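Local coordinates for protein oxidoreductase, iron/ascorbate family (Shewanella oneidensis, PDB 3ON7) that probably uses iron(II), 2-oxoglutarate and oxygen to make ethylene, and to oxidise L-arginine with release of guanidine and succinate, at residues B[3-8]-B[15-20]; B[119-124]-B[178-183]; B[155-160]-B[168-173]; B[186-191]-B[243-248]; B[190-195]-B[200-205]. All blocks are in the same frame, centred on the assembly; numbering follows the deposited sequence. Where two conformers were deposited one is given.

Contact 1. Residues B[3-8]-B[15-20]; sequences KLETID and AKRFVE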
# COMPACT_ATOMS: atom_id res chain seq x y z
N LYS B 3 32.97 15.10 20.35
CA LYS B 3 32.53 15.49 19.00
C LYS B 3 33.19 14.69 17.86
O LYS B 3 34.27 14.13 18.02
CB LYS B 3 32.82 16.99 18.76
CG LYS B 3 32.16 17.95 19.76
CD LYS B 3 32.40 19.41 19.39
N LEU B 4 32.50 14.66 16.72
CA LEU B 4 33.06 14.20 15.43
C LEU B 4 33.95 15.27 14.81
O LEU B 4 33.76 16.45 15.07
CB LEU B 4 31.93 13.92 14.46
CG LEU B 4 31.07 12.69 14.72
CD1 LEU B 4 29.77 12.83 13.97
CD2 LEU B 4 31.81 11.46 14.27
N GLU B 5 34.89 14.85 13.98
CA GLU B 5 35.85 15.78 13.37
C GLU B 5 35.26 16.50 12.15
O GLU B 5 34.76 15.86 11.25
CB GLU B 5 37.11 15.03 12.95
CG GLU B 5 38.28 15.95 12.61
CD GLU B 5 39.61 15.22 12.44
OE1 GLU B 5 39.71 14.30 11.60
OE2 GLU B 5 40.58 15.60 13.15
N THR B 6 35.33 17.82 12.13
CA THR B 6 35.02 18.55 10.90
C THR B 6 36.16 18.38 9.93
O THR B 6 37.28 18.68 10.27
CB THR B 6 34.85 20.03 11.14
OG1 THR B 6 33.73 20.26 12.01
CG2 THR B 6 34.64 20.75 9.81
N ILE B 7 35.88 17.89 8.72
CA ILE B 7 36.93 17.74 7.71
C ILE B 7 36.73 18.76 6.61
O ILE B 7 35.67 18.81 6.00
CB ILE B 7 36.94 16.34 7.09
CG1 ILE B 7 37.25 15.30 8.17
CG2 ILE B 7 37.97 16.28 5.99
CD1 ILE B 7 36.83 13.89 7.82
N ASP B 8 37.73 19.59 6.35
CA ASP B 8 37.69 20.57 5.27
C ASP B 8 37.81 19.89 3.91
O ASP B 8 38.81 19.26 3.62
CB ASP B 8 38.82 21.58 5.44
CG ASP B 8 38.65 22.81 4.58
OD1 ASP B 8 38.46 22.68 3.37
OD2 ASP B 8 38.75 23.92 5.13
N ALA B 15 39.45 13.27 1.41
CA ALA B 15 38.76 12.06 1.01
C ALA B 15 39.10 10.92 1.96
O ALA B 15 38.20 10.28 2.53
CB ALA B 15 39.10 11.71 -0.45
N LYS B 16 40.40 10.68 2.15
CA LYS B 16 40.89 9.56 2.97
C LYS B 16 40.37 9.67 4.38
O LYS B 16 39.86 8.69 4.94
CB LYS B 16 42.43 9.48 2.98
CG LYS B 16 43.00 8.30 3.83
CD LYS B 16 44.54 8.23 3.80
N ARG B 17 40.50 10.86 4.98
CA ARG B 17 40.04 11.07 6.37
C ARG B 17 38.52 10.99 6.50
O ARG B 17 38.00 10.53 7.52
CB ARG B 17 40.54 12.42 6.90
CG ARG B 17 42.04 12.46 7.24
CD ARG B 17 42.55 13.88 7.27
NE ARG B 17 41.76 14.71 8.18
CZ ARG B 17 41.51 16.01 7.99
NH1 ARG B 17 41.98 16.67 6.93
NH2 ARG B 17 40.77 16.65 8.88
N PHE B 18 37.80 11.42 5.47
CA PHE B 18 36.34 11.36 5.46
C PHE B 18 35.81 9.91 5.48
O PHE B 18 34.91 9.58 6.27
CB PHE B 18 35.80 12.12 4.24
CG PHE B 18 34.32 12.03 4.07
CD1 PHE B 18 33.48 12.86 4.79
CD2 PHE B 18 33.76 11.12 3.19
CE1 PHE B 18 32.11 12.78 4.62
CE2 PHE B 18 32.40 11.04 3.03
CZ PHE B 18 31.57 11.86 3.74
N VAL B 19 36.37 9.06 4.63
CA VAL B 19 35.95 7.65 4.54
C VAL B 19 36.28 6.93 5.84
O VAL B 19 35.52 6.12 6.32
CB VAL B 19 36.54 6.94 3.31
CG1 VAL B 19 36.15 5.43 3.28
CG2 VAL B 19 36.07 7.63 2.01
N GLU B 20 37.40 7.29 6.46
CA GLU B 20 37.76 6.72 7.75
C GLU B 20 36.82 7.16 8.89
O GLU B 20 36.55 6.39 9.81
CB GLU B 20 39.22 7.06 8.08
CG GLU B 20 39.65 6.69 9.48
CD GLU B 20 39.52 5.21 9.77
OE1 GLU B 20 39.60 4.37 8.82
OE2 GLU B 20 39.36 4.89 10.98
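Ile7 and Arg17 carry this contact, sliding past each other in opposite directions, and most of what passes between the segments is apolar. From Ile7, CD1 reaches the helix backbone itself, 3.5 Å from Phe18 CA, and lies 4.1 Å from Phe18 CB. Its other branch turns to the arginine: Ile7 CG2 sits over one face of the Arg17 guanidinium, toward the rim, 4.1 Å from Arg17 CZ. Cut back to an alanine here, the side chain would probably leave that guanidinium face and the helix backbone at Phe18 without their apolar cover on the strand side.

The ionic part is looser. Glu5 stretches out with CG anti to the backbone N (chi1 -167°), which carries Glu5 OE1 to the edge of the guanidinium, in its plane, but only as a long salt bridge of 3.7 Å to Arg17 NH2. Carboxylate and guanidinium stand nearly perpendicular. The stronger partner of Arg17 is Asp13, just ahead of helix 14-25, which holds NH1.

Strand 6-8 and helix 15-20 run nearly antiparallel, at 156° with axes 8.8 Å apart, as fits the first strand and the helix of a beta-alpha-beta crossover, completed by strand 27-31 lying parallel beside strand 6-8.

Contact 2. Residues B[119-124]-B[178-183]; sequences ELLEWI and NLITVL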
# COMPACT_ATOMS: atom_id res chain seq x y z
N GLU B 119 30.23 11.86 -5.83
CA GLU B 119 31.68 11.96 -5.60
C GLU B 119 32.04 11.29 -4.29
O GLU B 119 33.03 10.57 -4.22
CB GLU B 119 32.16 13.41 -5.58
CG GLU B 119 33.68 13.56 -5.34
CD GLU B 119 34.13 15.01 -5.11
OE1 GLU B 119 33.30 15.89 -4.85
OE2 GLU B 119 35.34 15.28 -5.19
N LEU B 120 31.24 11.51 -3.25
CA LEU B 120 31.51 10.93 -1.94
C LEU B 120 31.43 9.40 -1.96
O LEU B 120 32.22 8.71 -1.30
CB LEU B 120 30.53 11.49 -0.90
CG LEU B 120 30.59 13.00 -0.60
CD1 LEU B 120 29.57 13.34 0.49
CD2 LEU B 120 32.02 13.46 -0.22
N LEU B 121 30.47 8.86 -2.71
CA LEU B 121 30.41 7.40 -2.87
C LEU B 121 31.64 6.88 -3.63
O LEU B 121 32.13 5.81 -3.30
CB LEU B 121 29.13 6.97 -3.57
CG LEU B 121 27.87 7.15 -2.74
CD1 LEU B 121 26.67 7.28 -3.66
CD2 LEU B 121 27.67 5.98 -1.74
N GLU B 122 32.13 7.62 -4.63
CA GLU B 122 33.39 7.26 -5.28
C GLU B 122 34.50 7.19 -4.24
O GLU B 122 35.31 6.24 -4.24
CB GLU B 122 33.80 8.28 -6.35
CG GLU B 122 33.09 8.16 -7.67
CD GLU B 122 33.44 9.29 -8.65
OE1 GLU B 122 34.33 10.12 -8.34
OE2 GLU B 122 32.82 9.34 -9.73
N TRP B 123 34.56 8.19 -3.36
CA TRP B 123 35.54 8.22 -2.28
C TRP B 123 35.43 6.98 -1.41
O TRP B 123 36.43 6.36 -1.07
CB TRP B 123 35.38 9.46 -1.40
CG TRP B 123 35.84 10.75 -2.01
CD1 TRP B 123 36.31 10.96 -3.28
CD2 TRP B 123 35.80 12.02 -1.38
NE1 TRP B 123 36.60 12.30 -3.46
CE2 TRP B 123 36.28 12.97 -2.32
CE3 TRP B 123 35.42 12.45 -0.11
CZ2 TRP B 123 36.40 14.33 -2.01
CZ3 TRP B 123 35.53 13.80 0.20
CH2 TRP B 123 36.02 14.72 -0.74
N ILE B 124 34.20 6.62 -1.05
CA ILE B 124 33.96 5.46 -0.20
C ILE B 124 34.47 4.19 -0.86
O ILE B 124 35.11 3.35 -0.21
CB ILE B 124 32.48 5.34 0.18
CG1 ILE B 124 32.08 6.48 1.14
CG2 ILE B 124 32.18 3.99 0.80
CD1 ILE B 124 30.57 6.69 1.24
N ASN B 178 18.53 3.81 4.10
CA ASN B 178 18.96 3.98 2.70
C ASN B 178 20.47 3.82 2.52
O ASN B 178 21.13 3.21 3.37
CB ASN B 178 18.46 5.32 2.19
CG ASN B 178 18.82 6.45 3.11
OD1 ASN B 178 18.27 6.54 4.19
ND2 ASN B 178 19.80 7.26 2.73
N LEU B 179 21.02 4.30 1.40
CA LEU B 179 22.45 4.12 1.09
C LEU B 179 23.28 5.12 1.85
O LEU B 179 24.03 4.74 2.74
CB LEU B 179 22.72 4.19 -0.41
CG LEU B 179 24.05 3.52 -0.81
CD1 LEU B 179 24.01 2.02 -0.61
CD2 LEU B 179 24.40 3.85 -2.26
N ILE B 180 23.16 6.40 1.49
CA ILE B 180 23.70 7.48 2.31
C ILE B 180 22.72 8.63 2.37
O ILE B 180 21.89 8.81 1.48
CB ILE B 180 25.09 8.04 1.84
CG1 ILE B 180 25.02 8.59 0.41
CG2 ILE B 180 26.18 6.98 1.96
CD1 ILE B 180 26.27 9.37 0.01
N THR B 181 22.86 9.42 3.43
CA THR B 181 22.07 10.59 3.63
C THR B 181 22.98 11.82 3.72
O THR B 181 24.07 11.72 4.22
CB THR B 181 21.25 10.41 4.89
OG1 THR B 181 20.41 9.25 4.70
CG2 THR B 181 20.40 11.66 5.18
N VAL B 182 22.51 12.96 3.22
CA VAL B 182 23.33 14.17 3.10
C VAL B 182 22.56 15.38 3.67
O VAL B 182 21.46 15.68 3.21
CB VAL B 182 23.60 14.42 1.60
CG1 VAL B 182 24.19 15.83 1.37
CG2 VAL B 182 24.49 13.30 1.03
N LEU B 183 23.12 16.04 4.68
CA LEU B 183 22.38 17.12 5.38
C LEU B 183 23.21 18.38 5.69
O LEU B 183 24.10 18.32 6.54
CB LEU B 183 21.79 16.57 6.69
CG LEU B 183 21.16 17.58 7.67
CD1 LEU B 183 19.82 18.06 7.19
CD2 LEU B 183 21.02 16.95 9.05
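Behind Leu179 and Ile180, the two residues that meet the helix, the Thr181 hydroxyl is gripped twice. Asn178 ND2 donates to Thr181 OG1 over 2.9 Å, almost straight at 168° and within the plane of its own amide, while Asp176 OD2 is hydrogen-bonded to the same oxygen. Asn178 ND2 also bonds to Leu252 O, so the amide ties the start of strand 180-184 to the neighbouring strand. Asp176 probably belongs, with His174 and His231, to the iron-binding HxD...H triad of this family, and Thr181 would then be a second-shell residue that helps to fix its carboxylate.

The side turned to the helix, from Leu179 in the loop into the strand, meets it through apolar side chains alone. Helix 103-126 packs here on the larger sheet of the double-stranded beta-helix, the core fold of 2-oxoglutarate oxygenases. Leu121 and Ile180 come tip to tip, with Ile180 CD1 3.9 Å from Leu121 CG. Ile180 CG1 takes the crowded position between backbone N and carbonyl carbon (chi1 59°), which sends CD1 toward the helix and leaves CG2 4.1 Å from Leu121 CD2. That same Leu121 CD2 is met by Leu179 CD2 at 3.9 Å, the two leucines crossing obliquely, and Ile144 of helix 140-144 packs against both. One turn on, Ile124 CD1 makes a looser approach of 4.5 Å to Ile180 CG2, with Leu22 and Leu140 packed around it.

Contact 3. Residues B[155-160]-B[168-173]; sequences LHYPPM and AIRAAA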
# COMPACT_ATOMS: atom_id res chain seq x y z
N LEU B 155 11.96 19.58 6.08
CA LEU B 155 11.32 19.54 7.39
C LEU B 155 11.16 20.93 7.97
O LEU B 155 12.08 21.75 7.87
CB LEU B 155 12.14 18.68 8.36
CG LEU B 155 11.91 17.18 8.23
CD1 LEU B 155 10.84 16.72 9.18
CD2 LEU B 155 11.53 16.80 6.80
N HIS B 156 10.00 21.21 8.57
CA HIS B 156 9.76 22.46 9.27
C HIS B 156 9.16 22.22 10.65
O HIS B 156 8.06 21.70 10.76
CB HIS B 156 8.85 23.39 8.49
CG HIS B 156 8.51 24.65 9.23
ND1 HIS B 156 7.21 25.08 9.43
CD2 HIS B 156 9.30 25.57 9.85
CE1 HIS B 156 7.22 26.21 10.12
NE2 HIS B 156 8.47 26.53 10.38
N TYR B 157 9.91 22.59 11.69
CA TYR B 157 9.41 22.63 13.04
C TYR B 157 8.92 24.02 13.33
O TYR B 157 9.74 24.93 13.48
CB TYR B 157 10.52 22.30 14.02
CG TYR B 157 11.05 20.90 13.87
CD1 TYR B 157 12.07 20.61 12.96
CD2 TYR B 157 10.54 19.87 14.65
CE1 TYR B 157 12.56 19.33 12.84
CE2 TYR B 157 11.01 18.58 14.52
CZ TYR B 157 12.02 18.32 13.61
OH TYR B 157 12.48 17.04 13.52
N PRO B 158 7.60 24.20 13.44
CA PRO B 158 7.08 25.54 13.73
C PRO B 158 7.38 26.05 15.15
O PRO B 158 7.60 25.26 16.07
CB PRO B 158 5.55 25.39 13.56
CG PRO B 158 5.37 24.12 12.77
CD PRO B 158 6.52 23.24 13.17
N PRO B 159 7.35 27.38 15.34
CA PRO B 159 7.51 27.96 16.65
C PRO B 159 6.47 27.45 17.62
O PRO B 159 5.35 27.20 17.22
CB PRO B 159 7.28 29.47 16.44
CG PRO B 159 7.20 29.68 14.99
CD PRO B 159 6.98 28.39 14.32
N MSE B 160 6.85 27.32 18.88
CA MSE B 160 5.92 27.11 19.97
C MSE B 160 5.73 28.43 20.70
O MSE B 160 6.68 29.17 20.89
CB MSE B 160 6.48 26.07 20.93
CG MSE B 160 6.91 24.79 20.26
SE MSE B 160 7.11 23.39 21.56
CE MSE B 160 7.58 21.93 20.40
N ALA B 168 12.98 17.56 25.65
CA ALA B 168 14.44 17.45 25.55
C ALA B 168 14.90 16.81 24.22
O ALA B 168 16.03 17.02 23.78
CB ALA B 168 14.99 16.69 26.72
N ILE B 169 14.02 16.04 23.58
CA ILE B 169 14.35 15.35 22.34
C ILE B 169 13.42 15.81 21.21
O ILE B 169 12.21 15.72 21.34
CB ILE B 169 14.26 13.81 22.50
CG1 ILE B 169 15.28 13.33 23.52
CG2 ILE B 169 14.53 13.12 21.20
CD1 ILE B 169 15.10 11.87 23.87
N ARG B 170 13.99 16.30 20.12
CA ARG B 170 13.26 16.83 18.98
C ARG B 170 13.01 15.72 17.97
O ARG B 170 11.88 15.54 17.52
CB ARG B 170 14.05 17.97 18.32
CG ARG B 170 13.36 18.64 17.11
CD ARG B 170 14.16 19.81 16.54
NE ARG B 170 14.32 20.91 17.49
CZ ARG B 170 13.74 22.11 17.40
NH1 ARG B 170 12.95 22.44 16.38
NH2 ARG B 170 13.98 23.01 18.33
N ALA B 171 14.07 15.02 17.59
CA ALA B 171 13.92 13.82 16.76
C ALA B 171 14.50 12.57 17.47
O ALA B 171 15.67 12.55 17.82
CB ALA B 171 14.57 14.04 15.38
N ALA B 172 13.66 11.56 17.68
CA ALA B 172 14.06 10.30 18.34
C ALA B 172 15.22 9.60 17.65
O ALA B 172 15.39 9.71 16.43
CB ALA B 172 12.88 9.35 18.39
N ALA B 173 16.00 8.86 18.46
CA ALA B 173 17.08 8.00 17.96
C ALA B 173 16.56 7.07 16.89
O ALA B 173 15.58 6.37 17.10
CB ALA B 173 17.71 7.17 19.10
O HOH W 1 11.54 24.84 16.40
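The side chain of Arg170 lies over one face of the Tyr157 ring, and its aliphatic part makes the closer contact. Arg170 CD stands 3.8 Å from the ring centroid of Tyr157, only 8° off the ring normal, a CH-pi contact nearly at the centre of the face. Just before it in the chain, Arg170 CG rests 3.5 Å from Tyr157 CE2. Farther out, at the hydroxyl end and on the same side of the ring, Tyr157 OH is 4.1 Å from Ala171 CB.

The charged end adds a cation-pi interaction, with Arg170 CZ 5.0 Å from the same centroid. The guanidinium does not lie flat on the ring: the planes are 76° apart, and an edge is presented, with Arg170 NH1 3.4 Å from Tyr157 CB. A bend at chi3 (-64°) swings the group back along the tyrosine toward its root.

Tyr157 closes strand 151-157 of the larger sheet, while Arg170 and Ala171 both face Val233 in a classic beta bulge of strand 169-174 in the smaller one. The arginine-tyrosine contact therefore bridges the two sheets of the double-stranded beta-helix.

Polar bonds hold the arginine's outer end. Water 1 lies in the guanidinium plane and accepts from Arg170 NH1 at 2.8 Å, with a weak further bond to Tyr157 O. Asn235 OD1 takes NE. Arg245 comes close to that same nitrogen. A glycerol, probably from the crystallisation liquor, lies about 4 Å from the nearest Tyr157 side-chain atom; it may mark a pocket, where two arginines would suit an anionic ligand.

Contact 4. Residues B[186-191]-B[243-248]; sequences ANEPGL and KSRISL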
# COMPACT_ATOMS: atom_id res chain seq x y z
N ALA B 186 22.92 24.39 9.98
CA ALA B 186 22.71 25.86 10.07
C ALA B 186 22.87 26.41 11.49
O ALA B 186 22.05 27.21 11.96
CB ALA B 186 21.34 26.25 9.51
N ASN B 187 23.95 25.98 12.15
CA ASN B 187 24.36 26.48 13.47
C ASN B 187 23.32 26.31 14.58
O ASN B 187 23.21 27.13 15.48
CB ASN B 187 24.82 27.94 13.35
CG ASN B 187 25.79 28.35 14.46
OD1 ASN B 187 26.67 27.59 14.85
ND2 ASN B 187 25.62 29.56 14.96
N GLU B 188 22.58 25.22 14.52
CA GLU B 188 21.62 24.85 15.56
C GLU B 188 22.12 23.56 16.20
O GLU B 188 21.94 22.48 15.65
CB GLU B 188 20.24 24.62 14.93
CG GLU B 188 19.65 25.86 14.23
CD GLU B 188 18.94 25.54 12.91
OE1 GLU B 188 19.25 24.49 12.27
OE2 GLU B 188 18.09 26.37 12.49
N PRO B 189 22.80 23.67 17.36
CA PRO B 189 23.36 22.44 17.94
C PRO B 189 22.28 21.46 18.44
O PRO B 189 21.20 21.89 18.84
CB PRO B 189 24.25 22.95 19.09
CG PRO B 189 23.89 24.40 19.31
CD PRO B 189 23.19 24.90 18.08
N GLY B 190 22.56 20.17 18.40
CA GLY B 190 21.62 19.17 18.91
C GLY B 190 21.67 17.80 18.24
O GLY B 190 21.30 16.80 18.86
N LEU B 191 22.11 17.75 16.99
CA LEU B 191 22.28 16.50 16.27
C LEU B 191 23.40 15.72 16.95
O LEU B 191 24.49 16.27 17.19
CB LEU B 191 22.60 16.74 14.78
CG LEU B 191 22.86 15.51 13.90
CD1 LEU B 191 21.58 14.75 13.52
CD2 LEU B 191 23.62 15.94 12.62
N LYS B 243 11.52 29.88 17.81
CA LYS B 243 12.10 29.95 16.46
C LYS B 243 11.76 28.73 15.61
O LYS B 243 11.80 27.60 16.09
CB LYS B 243 13.62 30.10 16.52
CG LYS B 243 14.10 31.28 17.33
CD LYS B 243 13.40 32.58 16.93
CE LYS B 243 14.03 33.81 17.56
NZ LYS B 243 13.62 35.05 16.84
N SER B 244 11.45 29.00 14.34
CA SER B 244 11.27 27.95 13.34
C SER B 244 12.61 27.28 13.07
O SER B 244 13.67 27.90 13.20
CB SER B 244 10.77 28.53 12.02
OG SER B 244 9.38 28.78 12.02
N ARG B 245 12.56 26.01 12.70
CA ARG B 245 13.75 25.33 12.16
C ARG B 245 13.40 24.64 10.86
O ARG B 245 12.44 23.88 10.78
CB ARG B 245 14.30 24.31 13.15
CG ARG B 245 15.59 23.66 12.66
CD ARG B 245 16.24 22.78 13.71
NE ARG B 245 16.56 23.50 14.94
CZ ARG B 245 16.96 22.91 16.05
NH1 ARG B 245 17.11 21.59 16.09
NH2 ARG B 245 17.22 23.64 17.14
N ILE B 246 14.19 24.92 9.84
CA ILE B 246 14.08 24.28 8.53
C ILE B 246 15.30 23.38 8.41
O ILE B 246 16.38 23.75 8.89
CB ILE B 246 14.09 25.33 7.40
CG1 ILE B 246 12.79 26.16 7.44
CG2 ILE B 246 14.29 24.69 6.02
CD1 ILE B 246 11.57 25.48 6.84
N SER B 247 15.13 22.19 7.85
CA SER B 247 16.26 21.32 7.49
C SER B 247 15.97 20.53 6.20
O SER B 247 14.81 20.32 5.86
CB SER B 247 16.63 20.39 8.63
OG SER B 247 15.59 19.48 8.86
N LEU B 248 17.03 20.12 5.50
CA LEU B 248 16.92 19.60 4.13
C LEU B 248 17.61 18.23 3.92
O LEU B 248 18.38 18.05 2.99
CB LEU B 248 17.53 20.62 3.17
CG LEU B 248 17.04 22.06 3.28
CD1 LEU B 248 17.99 22.96 2.50
CD2 LEU B 248 15.63 22.20 2.79
O HOH W 2 16.45 26.72 10.24
O HOH W 3 18.85 23.48 9.64
O HOH W 4 16.29 26.76 14.51
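Glu188 and Arg245 lie alongside each other and run in opposite directions, so that the carboxylate comes to rest beside the aliphatic part of the arginine and the root of the glutamate beside its guanidinium. Glu188 OE2 is 3.7 Å from Arg245 CG, while Glu188 CB sits over one guanidinium face, toward the rim, 3.9 Å from Arg245 CZ. Two bends make this possible. The glutamate kinks at chi2 (139°), away from a staggered value, and this bends the carboxylate back along the arginine, its plane 29° from that of the guanidinium; the arginine leaves its strand extended and folds at chi3 (-59°), which lays its head beside the loop.

This layering leaves the ion pair weak. Glu188 OE1 and Arg245 NE are 3.9 Å apart, and the oxygen stands well out of the guanidinium plane, so only the charges attract and none of the guanidinium hydrogens is aimed at the oxygen. Three waters do the bonding instead. Water 4 gives a proton to Glu188 OE2 at 2.7 Å and another to Ser244 O, and accepts from Arg245 NE at 3.3 Å. Water 2 joins the same OE2 to Ile246 N, 2.9 Å from that nitrogen. Water 3 links OE1 to Ile246 O, 2.6 Å away.

Arg245 and Ser247 probably form the RxS motif that holds the 2-oxoglutarate carboxylate in related enzymes; a glycerol about 3 Å from the Arg245 side chain is probably from the crystallisation liquor. Glu188 is thus moored to strand 245-252 through solvent, and the N-H groups at the arginine's tip are not spent on it.

Contact 5. Residues B[190-195]-B[200-205]; sequences GLQVKA and WLDVPS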
# COMPACT_ATOMS: atom_id res chain seq x y z
N GLY B 190 22.56 20.17 18.40
CA GLY B 190 21.62 19.17 18.91
C GLY B 190 21.67 17.80 18.24
O GLY B 190 21.30 16.80 18.86
N LEU B 191 22.11 17.75 16.99
CA LEU B 191 22.28 16.50 16.27
C LEU B 191 23.40 15.72 16.95
O LEU B 191 24.49 16.27 17.19
CB LEU B 191 22.60 16.74 14.78
CG LEU B 191 22.86 15.51 13.90
CD1 LEU B 191 21.58 14.75 13.52
CD2 LEU B 191 23.62 15.94 12.62
N GLN B 192 23.09 14.47 17.29
CA GLN B 192 24.02 13.59 17.96
C GLN B 192 24.05 12.18 17.36
O GLN B 192 23.08 11.73 16.74
CB GLN B 192 23.66 13.46 19.42
CG GLN B 192 23.71 14.75 20.18
CD GLN B 192 23.47 14.53 21.64
OE1 GLN B 192 22.60 13.73 22.01
NE2 GLN B 192 24.23 15.22 22.49
N VAL B 193 25.17 11.50 17.58
CA VAL B 193 25.45 10.18 17.02
C VAL B 193 25.91 9.28 18.14
O VAL B 193 26.72 9.67 18.95
CB VAL B 193 26.58 10.27 15.98
CG1 VAL B 193 27.04 8.88 15.56
CG2 VAL B 193 26.13 11.10 14.79
N LYS B 194 25.40 8.07 18.16
CA LYS B 194 25.72 7.09 19.18
C LYS B 194 27.12 6.48 18.96
O LYS B 194 27.39 5.85 17.95
CB LYS B 194 24.63 6.02 19.19
CG LYS B 194 24.85 4.81 20.12
CD LYS B 194 24.98 5.20 21.57
CE LYS B 194 23.67 5.78 22.14
NZ LYS B 194 22.49 4.85 22.13
N ALA B 195 28.00 6.70 19.93
CA ALA B 195 29.33 6.13 19.93
C ALA B 195 29.30 4.69 20.40
O ALA B 195 28.28 4.21 20.93
CB ALA B 195 30.24 6.94 20.84
N TRP B 200 26.74 9.70 23.65
CA TRP B 200 26.33 10.48 22.48
C TRP B 200 27.41 11.48 22.04
O TRP B 200 27.93 12.23 22.86
CB TRP B 200 25.04 11.24 22.78
CG TRP B 200 23.85 10.34 22.90
CD1 TRP B 200 23.25 9.93 24.03
CD2 TRP B 200 23.13 9.76 21.82
NE1 TRP B 200 22.19 9.11 23.74
CE2 TRP B 200 22.10 8.99 22.38
CE3 TRP B 200 23.25 9.80 20.43
CZ2 TRP B 200 21.20 8.26 21.60
CZ3 TRP B 200 22.36 9.10 19.65
CH2 TRP B 200 21.34 8.34 20.23
N LEU B 201 27.73 11.48 20.75
CA LEU B 201 28.66 12.43 20.18
C LEU B 201 27.91 13.59 19.53
O LEU B 201 26.97 13.36 18.77
CB LEU B 201 29.54 11.77 19.11
CG LEU B 201 30.43 10.60 19.57
CD1 LEU B 201 30.94 9.80 18.38
CD2 LEU B 201 31.59 11.13 20.41
N ASP B 202 28.33 14.82 19.81
CA ASP B 202 27.80 16.02 19.18
C ASP B 202 28.40 16.21 17.78
O ASP B 202 29.59 15.98 17.56
CB ASP B 202 28.07 17.26 20.04
CG ASP B 202 27.27 17.26 21.35
OD1 ASP B 202 26.01 17.13 21.30
OD2 ASP B 202 27.89 17.40 22.42
N VAL B 203 27.56 16.61 16.84
CA VAL B 203 27.97 16.86 15.47
C VAL B 203 28.15 18.36 15.31
O VAL B 203 27.22 19.11 15.58
CB VAL B 203 26.93 16.36 14.47
CG1 VAL B 203 27.47 16.49 13.06
CG2 VAL B 203 26.54 14.91 14.77
N PRO B 204 29.36 18.80 14.91
CA PRO B 204 29.58 20.23 14.66
C PRO B 204 28.65 20.70 13.55
O PRO B 204 28.70 20.16 12.45
CB PRO B 204 31.04 20.30 14.21
CG PRO B 204 31.67 19.03 14.72
CD PRO B 204 30.60 18.01 14.82
N SER B 205 27.79 21.66 13.86
CA SER B 205 26.67 22.00 12.99
C SER B 205 26.73 23.45 12.49
O SER B 205 25.70 24.04 12.22
CB SER B 205 25.37 21.74 13.74
OG SER B 205 25.26 20.37 14.11
O HOH W 5 25.31 19.12 18.03
O HOH W 6 22.80 20.01 14.95
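Gln192 and Asp202 are tied by a nearly straight bond: Gln192 NE2 donates to Asp202 OD1 at 2.9 Å and 171°, with the oxygen in the amide plane but approached from above the carboxylate plane. The amide's other end is taken up too, since Gln192 OE1 bonds to Arg232. Between the backbones, Val193 and Leu201 form a hydrogen-bonded pair, with Leu201 N 2.7 Å from Val193 O and Val193 N 2.8 Å from Leu201 O. Val203 N extends the ladder to Leu191 O. Water 5 then joins Leu191 O to Val203 O and Gly190 N, while water 6 runs from Leu191 N to Ser205 OG.

This is an antiparallel beta hairpin, with strand 200-202 at the edge of the smaller sheet of the double-stranded beta-helix.

On the face bearing Gln192 and Asp202, Lys194 curls over Trp200. Three successive bends, beginning at chi2 (60°), bring Lys194 CE over the six-membered ring, 3.7 Å from its centroid, in a CH-pi contact. The Gln192 amide lies almost parallel to the indole plane, with OE1 3.6 Å from Trp200 CB, and Arg232 adds a cation-pi contact. With an alanine in place of Trp200, the folded Lys194 chain would probably be set free to turn and Arg232 would lose its aromatic partner.

The opposite face is apolar. Val203 CG2 lies 3.8 Å from Leu191 CD2 and the same distance from Val193 CG2, and Val203 reaches Val29 and Ile211 of the larger sheet. Farther along, Ala195 CB packs against Leu201 CD1.

How the contacts relate
Contact 1 closes first along the chain. Contact 3 then falls between the two segments of contact 2, and contacts 4 and 5 follow, sharing Gly190 and Leu191. Contacts 1 and 2, with centres 13 Å apart, touch through Ala15, Val19 and Trp123, so helices 14-25 and 103-126 pack together against the larger sheet. The centre of contact 3 is about 27 Å from that of contact 1 but only about 9 Å from that of contact 4, on neighbouring strands 151-157 and 245-252, where His156 probably bonds Ser244. Contact 5 belongs to the smaller sheet and touches contact 1 through Pro204. The helix packing thus lies toward one end, and the probable cosubstrate pocket toward the other.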